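PDB 2ZYO: solute-binding protein from Thermoactinomyces vulgaris, which binds maltotetraose in this structure and probably serves, like its solute-binding relatives, to capture cyclodextrins and maltodextrins for uptake by a membrane transporter. Local coordinates for residues A275-G280 / A341-K346; V262-L267 / N334-G339; G123-I128 / I319-E324. All coordinates share one frame; numbering follows the deposited sequence.

Followed from the N terminus, the chain first lays down 123-128, an early part of strand 120-136, then 262-267 and 275-280, and afterwards meets their partners in the same order. Segment 319-324 closes the longest loop onto 123-128 (contact 3), 334-339 returns to 262-267 (contact 2), and 341-346 to 275-280 (contact 1). Every loop therefore crosses the other two and none nests. Strand 120-136 neighbours both 262-265 and 278-287 in one sheet, so all three contacts reach this sheet, and contacts 1 and 2 share helix 338-344. Gln343 of contact 1 also accepts from Leu267 N of contact 2, while Ile279 and Ile128 pack together between contacts 1 and 3.

Contact 1 of 3, residues A275-G280 / A341-K346; sequences AQTFIG and AKQASK
Gln343 reaches Ala275 and Thr277 through two torsions: chi1 of -175° sets CG anti to the backbone N, and chi2 of 56° bends the chain, turning CD aside. The amide that follows offers NE2 to the loop before strand 278-287. NE2 donates to Ala275 O at 2.9 Å with an N-H...O angle of 152°; the acceptor lies almost in the plane of the glutamine amide, but the donor stands well above the plane of the Ala275 carbonyl. A second, weak bond runs from Gln343 NE2 to Thr277 OG1 at 3.3 Å. Thr277 lies aslant the glutamine: its methyl CG2 comes within 3.5 Å of Gln343 NE2, and its OG1 within 3.6 Å of Gln343 CG. Threonine thus offers both a polar and an apolar branch to one side chain.

Glutamine suits this buried place because its amide serves two sides at once. While NE2 donates to the loop, OE1 accepts from the backbone N of Leu267. Thr277 OG1 has its stronger partner in the hydroxyl of Ser130.

Beside these bonds the contact is apolar or rests on backbone atoms. Ile279 brings CG2 to 3.5 Å from Ala344 O and 4.2 Å from Ala344 CB, a small side chain that allows Ile279 to lie close to the helix backbone. Gln276 CA makes a CA-H...O contact of 3.6 Å with Lys346 O.

The contact joins a helix to the central sheet of this solute-binding protein, with the Ile279 side chain about 10 Å from a bound glucose unit. Helix 338-344 packs on Ile279 of strand 278-287 and on Thr277 in the loop just before it, beside Ser130 of strand 120-136. Backbone bonds join Thr277 and Ile279 to Val348, and Phe278 stacks on Tyr178 of helix 174-183.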
loop_
_atom_site.group_PDB
_atom_site.type_symbol
_atom_site.label_atom_id
_atom_site.label_comp_id
_atom_site.label_asym_id
_atom_site.label_seq_id
_atom_site.Cartn_x
_atom_site.Cartn_y
_atom_site.Cartn_z
ATOM N N ALA A 275 1.242 -2.063 -16.214
ATOM C CA ALA A 275 1.868 -1.135 -15.280
ATOM C C ALA A 275 2.066 -1.817 -13.931
ATOM O O ALA A 275 1.203 -2.575 -13.472
ATOM C CB ALA A 275 1.033 0.126 -15.128
ATOM N N GLN A 276 3.216 -1.556 -13.316
ATOM C CA GLN A 276 3.561 -2.133 -12.023
ATOM C C GLN A 276 3.550 -1.053 -10.958
ATOM O O GLN A 276 4.411 -0.172 -10.942
ATOM C CB GLN A 276 4.940 -2.787 -12.066
ATOM C CG GLN A 276 5.076 -3.936 -13.036
ATOM C CD GLN A 276 6.489 -4.480 -13.072
ATOM O OE1 GLN A 276 6.934 -5.151 -12.136
ATOM N NE2 GLN A 276 7.206 -4.192 -14.155
ATOM N N THR A 277 2.571 -1.135 -10.068
ATOM C CA THR A 277 2.439 -0.185 -8.973
ATOM C C THR A 277 2.920 -0.822 -7.677
ATOM O O THR A 277 3.076 -2.041 -7.592
ATOM C CB THR A 277 0.973 0.239 -8.794
ATOM O OG1 THR A 277 0.147 -0.930 -8.715
ATOM C CG2 THR A 277 0.515 1.086 -9.964
ATOM N N PHE A 278 3.166 0.010 -6.670
ATOM C CA PHE A 278 3.346 -0.489 -5.317
ATOM C C PHE A 278 2.009 -1.015 -4.807
ATOM O O PHE A 278 0.953 -0.458 -5.116
ATOM C CB PHE A 278 3.819 0.623 -4.380
ATOM C CG PHE A 278 5.291 0.917 -4.453
ATOM C CD1 PHE A 278 6.232 -0.112 -4.470
ATOM C CD2 PHE A 278 5.741 2.235 -4.456
ATOM C CE1 PHE A 278 7.598 0.171 -4.515
ATOM C CE2 PHE A 278 7.103 2.526 -4.501
ATOM C CZ PHE A 278 8.030 1.493 -4.527
ATOM N N ILE A 279 2.056 -2.094 -4.035
ATOM C CA ILE A 279 0.892 -2.500 -3.257
ATOM C C ILE A 279 1.212 -2.389 -1.767
ATOM O O ILE A 279 2.353 -2.596 -1.349
ATOM C CB ILE A 279 0.372 -3.918 -3.624
ATOM C CG1 ILE A 279 1.446 -4.983 -3.385
ATOM C CG2 ILE A 279 -0.119 -3.951 -5.075
ATOM C CD1 ILE A 279 0.892 -6.366 -3.097
ATOM N N GLY A 280 0.204 -2.017 -0.984
ATOM C CA GLY A 280 0.317 -1.978 0.468
ATOM C C GLY A 280 -0.631 -3.002 1.051
ATOM O O GLY A 280 -1.794 -3.072 0.654
ATOM N N ALA A 341 -8.437 -3.618 -7.740
ATOM C CA ALA A 341 -8.061 -5.017 -7.567
ATOM C C ALA A 341 -7.268 -5.529 -8.767
ATOM O O ALA A 341 -6.263 -6.223 -8.599
ATOM C CB ALA A 341 -9.293 -5.874 -7.327
ATOM N N LYS A 342 -7.721 -5.174 -9.970
ATOM C CA LYS A 342 -7.020 -5.529 -11.206
ATOM C C LYS A 342 -5.595 -4.982 -11.204
ATOM O O LYS A 342 -4.647 -5.706 -11.508
ATOM C CB LYS A 342 -7.772 -5.017 -12.439
ATOM C CG LYS A 342 -9.012 -5.819 -12.816
ATOM C CD LYS A 342 -9.548 -5.416 -14.185
ATOM C CE LYS A 342 -10.323 -4.103 -14.132
ATOM N NZ LYS A 342 -10.827 -3.689 -15.477
ATOM N N GLN A 343 -5.451 -3.707 -10.847
ATOM C CA GLN A 343 -4.136 -3.075 -10.788
ATOM C C GLN A 343 -3.267 -3.674 -9.682
ATOM O O GLN A 343 -2.069 -3.893 -9.883
ATOM C CB GLN A 343 -4.261 -1.556 -10.622
ATOM C CG GLN A 343 -2.924 -0.812 -10.683
ATOM C CD GLN A 343 -2.149 -1.093 -11.960
ATOM O OE1 GLN A 343 -2.650 -0.879 -13.061
ATOM N NE2 GLN A 343 -0.920 -1.577 -11.814
ATOM N N ALA A 344 -3.878 -3.954 -8.530
ATOM C CA ALA A 344 -3.167 -4.549 -7.399
ATOM C C ALA A 344 -2.591 -5.919 -7.752
ATOM O O ALA A 344 -1.547 -6.306 -7.226
ATOM C CB ALA A 344 -4.078 -4.652 -6.184
ATOM N N SER A 345 -3.271 -6.633 -8.650
ATOM C CA SER A 345 -2.837 -7.966 -9.085
ATOM C C SER A 345 -1.600 -7.906 -9.985
ATOM O O SER A 345 -1.001 -8.936 -10.306
ATOM C CB SER A 345 -3.979 -8.699 -9.800
ATOM O OG SER A 345 -4.183 -8.197 -11.110
ATOM N N LYS A 346 -1.226 -6.694 -10.384
ATOM C CA LYS A 346 -0.087 -6.480 -11.267
ATOM C C LYS A 346 1.007 -5.665 -10.572
ATOM O O LYS A 346 1.981 -5.243 -11.200
ATOM C CB LYS A 346 -0.552 -5.813 -12.565
ATOM C CG LYS A 346 -1.418 -6.722 -13.432
ATOM C CD LYS A 346 -2.312 -5.935 -14.367
ATOM C CE LYS A 346 -3.274 -6.850 -15.110
ATOM N NZ LYS A 346 -4.305 -7.441 -14.208
#

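Contact 2 of 3, residues V262-L267 / N334-G339; sequences VGVAPL and NPVVNG
Gly339 and Val264 meet at a flat group: the peptide between Val264 and Ala265 has Gly339 CA above one face, near the rim at Val264 O. The nearest approach is to that oxygen, Gly339 CA to Val264 O at 3.6 Å, and it forms a CA-H...O contact. A beta carbon on Gly339 would be directed toward Val264 O and Ala265 N and collide with them, so glycine suits the first turn of the helix. The backbones accordingly come very close, Ala265 CA lying 4.2 Å from Gly339 CA. The peptide between Pro335 and Val336 has polar neighbours at both ends. Water 1 accepts from Val264 N at 2.9 Å and lies near Pro335 O, at a distance so short that its exact position is doubtful; Val336 N donates to Asn334 OD1 at 3.1 Å, an Asx turn.

Three valines make the apolar part. Val336 lies across both Val262 and Val264 at about a right angle, its chi1 of -153° placing CG1 against both. That methyl sits 4.0 Å from Val262 CG1 and 3.9 Å from Val264 CG2. The other methyl of Val264, CG1, rests on Gly339. Beta-branched residues serve well on this short strand, where they present methyls without long, flexible chains. Ile252 and Gln256 of helix 252-257 also pack on Val336.

Asn334 O accepts from both Val337 N and Asn338 N, and so folds the turn that leads into helix 338-344, with Val337 at the N-cap position.

No direct hydrogen bond crosses between the segments. Gly263 and Ala265 spend their backbone bonds on strand 120-136, and Val264 N turns to the other side. Cohesion here rests on methyl packing, close backbone approach and a water that takes the N-H of Val264 and may join it to Pro335 O.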
loop_
_atom_site.group_PDB
_atom_site.type_symbol
_atom_site.label_atom_id
_atom_site.label_comp_id
_atom_site.label_asym_id
_atom_site.label_seq_id
_atom_site.Cartn_x
_atom_site.Cartn_y
_atom_site.Cartn_z
ATOM N N VAL A 262 -17.673 8.346 -10.085
ATOM C CA VAL A 262 -16.305 7.840 -10.162
ATOM C C VAL A 262 -16.202 6.513 -10.908
ATOM O O VAL A 262 -16.961 5.576 -10.649
ATOM C CB VAL A 262 -15.700 7.680 -8.736
ATOM C CG1 VAL A 262 -14.297 7.108 -8.793
ATOM C CG2 VAL A 262 -15.699 9.013 -7.992
ATOM N N GLY A 263 -15.258 6.453 -11.842
ATOM C CA GLY A 263 -14.847 5.197 -12.455
ATOM C C GLY A 263 -13.421 4.884 -12.042
ATOM O O GLY A 263 -12.657 5.792 -11.708
ATOM N N VAL A 264 -13.067 3.600 -12.046
ATOM C CA VAL A 264 -11.702 3.169 -11.732
ATOM C C VAL A 264 -11.240 2.086 -12.704
ATOM O O VAL A 264 -11.917 1.071 -12.888
ATOM C CB VAL A 264 -11.560 2.646 -10.273
ATOM C CG1 VAL A 264 -10.100 2.331 -9.956
ATOM C CG2 VAL A 264 -12.107 3.657 -9.269
ATOM N N ALA A 265 -10.081 2.311 -13.313
ATOM C CA ALA A 265 -9.487 1.347 -14.234
ATOM C C ALA A 265 -8.015 1.133 -13.894
ATOM O O ALA A 265 -7.396 1.997 -13.269
ATOM C CB ALA A 265 -9.639 1.835 -15.671
ATOM N N PRO A 266 -7.442 -0.018 -14.303
ATOM C CA PRO A 266 -6.000 -0.180 -14.129
ATOM C C PRO A 266 -5.268 0.867 -14.954
ATOM O O PRO A 266 -5.829 1.390 -15.921
ATOM C CB PRO A 266 -5.716 -1.570 -14.708
ATOM C CG PRO A 266 -7.025 -2.250 -14.781
ATOM C CD PRO A 266 -8.063 -1.193 -14.938
ATOM N N LEU A 267 -4.032 1.175 -14.574
ATOM C CA LEU A 267 -3.208 2.074 -15.374
ATOM C C LEU A 267 -3.000 1.479 -16.763
ATOM O O LEU A 267 -2.860 0.258 -16.898
ATOM C CB LEU A 267 -1.861 2.332 -14.696
ATOM C CG LEU A 267 -1.875 2.997 -13.315
ATOM C CD1 LEU A 267 -0.454 3.170 -12.807
ATOM C CD2 LEU A 267 -2.602 4.339 -13.345
ATOM N N ASN A 334 -18.048 -4.385 -8.886
ATOM C CA ASN A 334 -18.103 -3.104 -8.190
ATOM C C ASN A 334 -17.262 -2.061 -8.934
ATOM O O ASN A 334 -16.039 -2.205 -9.025
ATOM C CB ASN A 334 -17.622 -3.260 -6.742
ATOM C CG ASN A 334 -17.884 -2.022 -5.893
ATOM O OD1 ASN A 334 -17.757 -0.887 -6.355
ATOM N ND2 ASN A 334 -18.237 -2.243 -4.636
ATOM N N PRO A 335 -17.915 -1.005 -9.461
ATOM C CA PRO A 335 -17.276 -0.008 -10.333
ATOM C C PRO A 335 -16.173 0.826 -9.677
ATOM O O PRO A 335 -15.372 1.443 -10.382
ATOM C CB PRO A 335 -18.444 0.899 -10.740
ATOM C CG PRO A 335 -19.444 0.739 -9.656
ATOM C CD PRO A 335 -19.343 -0.699 -9.248
ATOM N N VAL A 336 -16.133 0.858 -8.349
ATOM C CA VAL A 336 -15.122 1.647 -7.650
ATOM C C VAL A 336 -14.122 0.751 -6.908
ATOM O O VAL A 336 -13.311 1.230 -6.106
ATOM C CB VAL A 336 -15.755 2.696 -6.698
ATOM C CG1 VAL A 336 -14.825 3.858 -6.536
ATOM C CG2 VAL A 336 -17.085 3.206 -7.251
ATOM N N VAL A 337 -14.173 -0.548 -7.203
ATOM C CA VAL A 337 -13.312 -1.535 -6.547
ATOM C C VAL A 337 -12.539 -2.381 -7.568
ATOM O O VAL A 337 -11.330 -2.590 -7.422
ATOM C CB VAL A 337 -14.129 -2.439 -5.576
ATOM C CG1 VAL A 337 -13.317 -3.640 -5.112
ATOM C CG2 VAL A 337 -14.616 -1.631 -4.377
ATOM N N ASN A 338 -13.242 -2.843 -8.601
ATOM C CA ASN A 338 -12.687 -3.751 -9.610
ATOM C C ASN A 338 -11.352 -3.290 -10.205
ATOM O O ASN A 338 -10.407 -4.076 -10.299
ATOM C CB ASN A 338 -13.721 -4.000 -10.716
ATOM C CG ASN A 338 -13.300 -5.086 -11.696
ATOM O OD1 ASN A 338 -12.835 -6.157 -11.303
ATOM N ND2 ASN A 338 -13.490 -4.819 -12.981
ATOM N N GLY A 339 -11.279 -2.015 -10.589
ATOM C CA GLY A 339 -10.065 -1.435 -11.168
ATOM C C GLY A 339 -8.866 -1.452 -10.237
ATOM O O GLY A 339 -7.740 -1.717 -10.667
HETATM O O HOH W 1 -15.121 1.644 -12.816
#

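Contact 3 of 3, residues G123-I128 / I319-E324; sequences GLPKAI and IPPQKE
Pro125 and Pro321 cross obliquely, ring against ring, with Pro125 CB 3.6 Å from Pro321 CG. The other side of the same Pro321 ring meets Ile128, whose CG2 lies 3.9 Å from Pro321 CB, so the proline is held between two strand residues. Ile128 also meets Ile319 at a slant, the two CG2 methyls touching at 3.8 Å; its chi1 of -174° puts CG1 anti to the backbone N, leaving CG2 to face the loop.

Backbone polarity is met around these rings. Ile128 N donates to Ile319 O at 2.9 Å, and water 2 links Ile128 O to Ile319 N. Ala127 CA adds a CA-H...O contact to Ile319 O at 3.2 Å. Beyond Ile319 come two prolines, which have no N-H to extend such pairing; Pro321 instead centres an inverse gamma turn.

The contact thus joins a loop to strand 120-136 of the solute-binding protein's central mixed sheet. The strand carries a classic beta bulge, Lys126 and Ala127 both facing Lys282 of strand 278-287. The CB of Lys126 is directed away from the loop, and its NZ forms a salt bridge with Glu25, while Ala111 and Met112 of helix 109-114 and Phe313 of helix 306-316 pack around the prolines.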
loop_
_atom_site.group_PDB
_atom_site.type_symbol
_atom_site.label_atom_id
_atom_site.label_comp_id
_atom_site.label_asym_id
_atom_site.label_seq_id
_atom_site.Cartn_x
_atom_site.Cartn_y
_atom_site.Cartn_z
ATOM N N GLY A 123 2.363 -12.919 9.177
ATOM C CA GLY A 123 0.939 -12.656 9.305
ATOM C C GLY A 123 0.071 -13.107 8.157
ATOM O O GLY A 123 0.557 -13.661 7.169
ATOM N N LEU A 124 -1.227 -12.869 8.323
ATOM C CA LEU A 124 -2.226 -13.136 7.300
ATOM C C LEU A 124 -2.908 -11.822 6.925
ATOM O O LEU A 124 -3.136 -10.974 7.794
ATOM C CB LEU A 124 -3.234 -14.186 7.784
ATOM C CG LEU A 124 -2.668 -15.584 8.081
ATOM C CD1 LEU A 124 -3.761 -16.502 8.608
ATOM C CD2 LEU A 124 -1.982 -16.205 6.862
ATOM N N PRO A 125 -3.206 -11.633 5.628
ATOM C CA PRO A 125 -3.653 -10.321 5.166
ATOM C C PRO A 125 -5.143 -10.040 5.338
ATOM O O PRO A 125 -5.966 -10.961 5.286
ATOM C CB PRO A 125 -3.295 -10.345 3.683
ATOM C CG PRO A 125 -3.444 -11.778 3.295
ATOM C CD PRO A 125 -3.114 -12.603 4.519
ATOM N N LYS A 126 -5.460 -8.761 5.530
ATOM C CA LYS A 126 -6.830 -8.278 5.669
ATOM C C LYS A 126 -7.220 -7.415 4.476
ATOM O O LYS A 126 -8.362 -7.457 4.017
ATOM C CB LYS A 126 -6.971 -7.427 6.934
ATOM C CG LYS A 126 -6.570 -8.116 8.231
ATOM C CD LYS A 126 -6.164 -7.104 9.307
ATOM C CE LYS A 126 -7.352 -6.288 9.810
ATOM N NZ LYS A 126 -6.954 -5.405 10.948
ATOM N N ALA A 127 -6.263 -6.626 3.992
ATOM C CA ALA A 127 -6.533 -5.614 2.975
ATOM C C ALA A 127 -5.341 -5.391 2.055
ATOM O O ALA A 127 -4.188 -5.540 2.470
ATOM C CB ALA A 127 -6.939 -4.302 3.637
ATOM N N ILE A 128 -5.642 -5.037 0.807
ATOM C CA ILE A 128 -4.632 -4.654 -0.174
ATOM C C ILE A 128 -5.045 -3.333 -0.819
ATOM O O ILE A 128 -6.234 -3.085 -1.042
ATOM C CB ILE A 128 -4.403 -5.770 -1.239
ATOM C CG1 ILE A 128 -3.241 -5.424 -2.182
ATOM C CG2 ILE A 128 -5.686 -6.085 -2.014
ATOM C CD1 ILE A 128 -2.677 -6.621 -2.913
ATOM N N ILE A 319 -10.328 -3.941 -0.079
ATOM C CA ILE A 319 -10.193 -5.176 -0.851
ATOM C C ILE A 319 -9.430 -6.245 -0.071
ATOM O O ILE A 319 -8.286 -6.025 0.314
ATOM C CB ILE A 319 -9.485 -4.917 -2.205
ATOM C CG1 ILE A 319 -10.272 -3.894 -3.027
ATOM C CG2 ILE A 319 -9.317 -6.222 -2.988
ATOM C CD1 ILE A 319 -9.488 -3.292 -4.176
ATOM N N PRO A 320 -10.065 -7.410 0.165
ATOM C CA PRO A 320 -9.339 -8.492 0.821
ATOM C C PRO A 320 -8.541 -9.305 -0.201
ATOM O O PRO A 320 -9.115 -9.778 -1.186
ATOM C CB PRO A 320 -10.456 -9.338 1.441
ATOM C CG PRO A 320 -11.652 -9.101 0.571
ATOM C CD PRO A 320 -11.458 -7.782 -0.151
ATOM N N PRO A 321 -7.220 -9.461 0.014
ATOM C CA PRO A 321 -6.430 -10.214 -0.959
ATOM C C PRO A 321 -6.574 -11.720 -0.734
ATOM O O PRO A 321 -5.593 -12.428 -0.475
ATOM C CB PRO A 321 -5.005 -9.725 -0.705
ATOM C CG PRO A 321 -4.987 -9.332 0.729
ATOM C CD PRO A 321 -6.394 -8.965 1.132
ATOM N N GLN A 322 -7.818 -12.176 -0.836
ATOM C CA GLN A 322 -8.199 -13.561 -0.637
ATOM C C GLN A 322 -8.603 -14.084 -2.013
ATOM O O GLN A 322 -9.462 -13.493 -2.670
ATOM C CB GLN A 322 -9.375 -13.613 0.347
ATOM C CG GLN A 322 -9.458 -14.872 1.212
ATOM C CD GLN A 322 -10.212 -16.027 0.560
ATOM O OE1 GLN A 322 -10.313 -17.105 1.140
ATOM N NE2 GLN A 322 -10.740 -15.809 -0.641
ATOM N N LYS A 323 -7.976 -15.180 -2.443
ATOM C CA LYS A 323 -8.072 -15.658 -3.835
ATOM C C LYS A 323 -9.501 -15.791 -4.366
ATOM O O LYS A 323 -9.823 -15.265 -5.433
ATOM C CB LYS A 323 -7.313 -16.976 -4.021
ATOM C CG LYS A 323 -5.799 -16.843 -3.993
ATOM C CD LYS A 323 -5.143 -18.154 -4.384
ATOM C CE LYS A 323 -3.632 -18.047 -4.400
ATOM N NZ LYS A 323 -2.999 -19.369 -4.640
ATOM N N GLU A 324 -10.350 -16.496 -3.622
ATOM C CA GLU A 324 -11.741 -16.696 -4.034
ATOM C C GLU A 324 -12.526 -15.389 -4.073
ATOM O O GLU A 324 -13.312 -15.159 -4.993
ATOM C CB GLU A 324 -12.447 -17.700 -3.121
ATOM C CG GLU A 324 -12.039 -19.143 -3.351
ATOM C CD GLU A 324 -13.043 -20.115 -2.770
ATOM O OE1 GLU A 324 -14.131 -20.267 -3.361
ATOM O OE2 GLU A 324 -12.750 -20.722 -1.722
HETATM O O HOH W 2 -8.586 -1.732 -0.818
#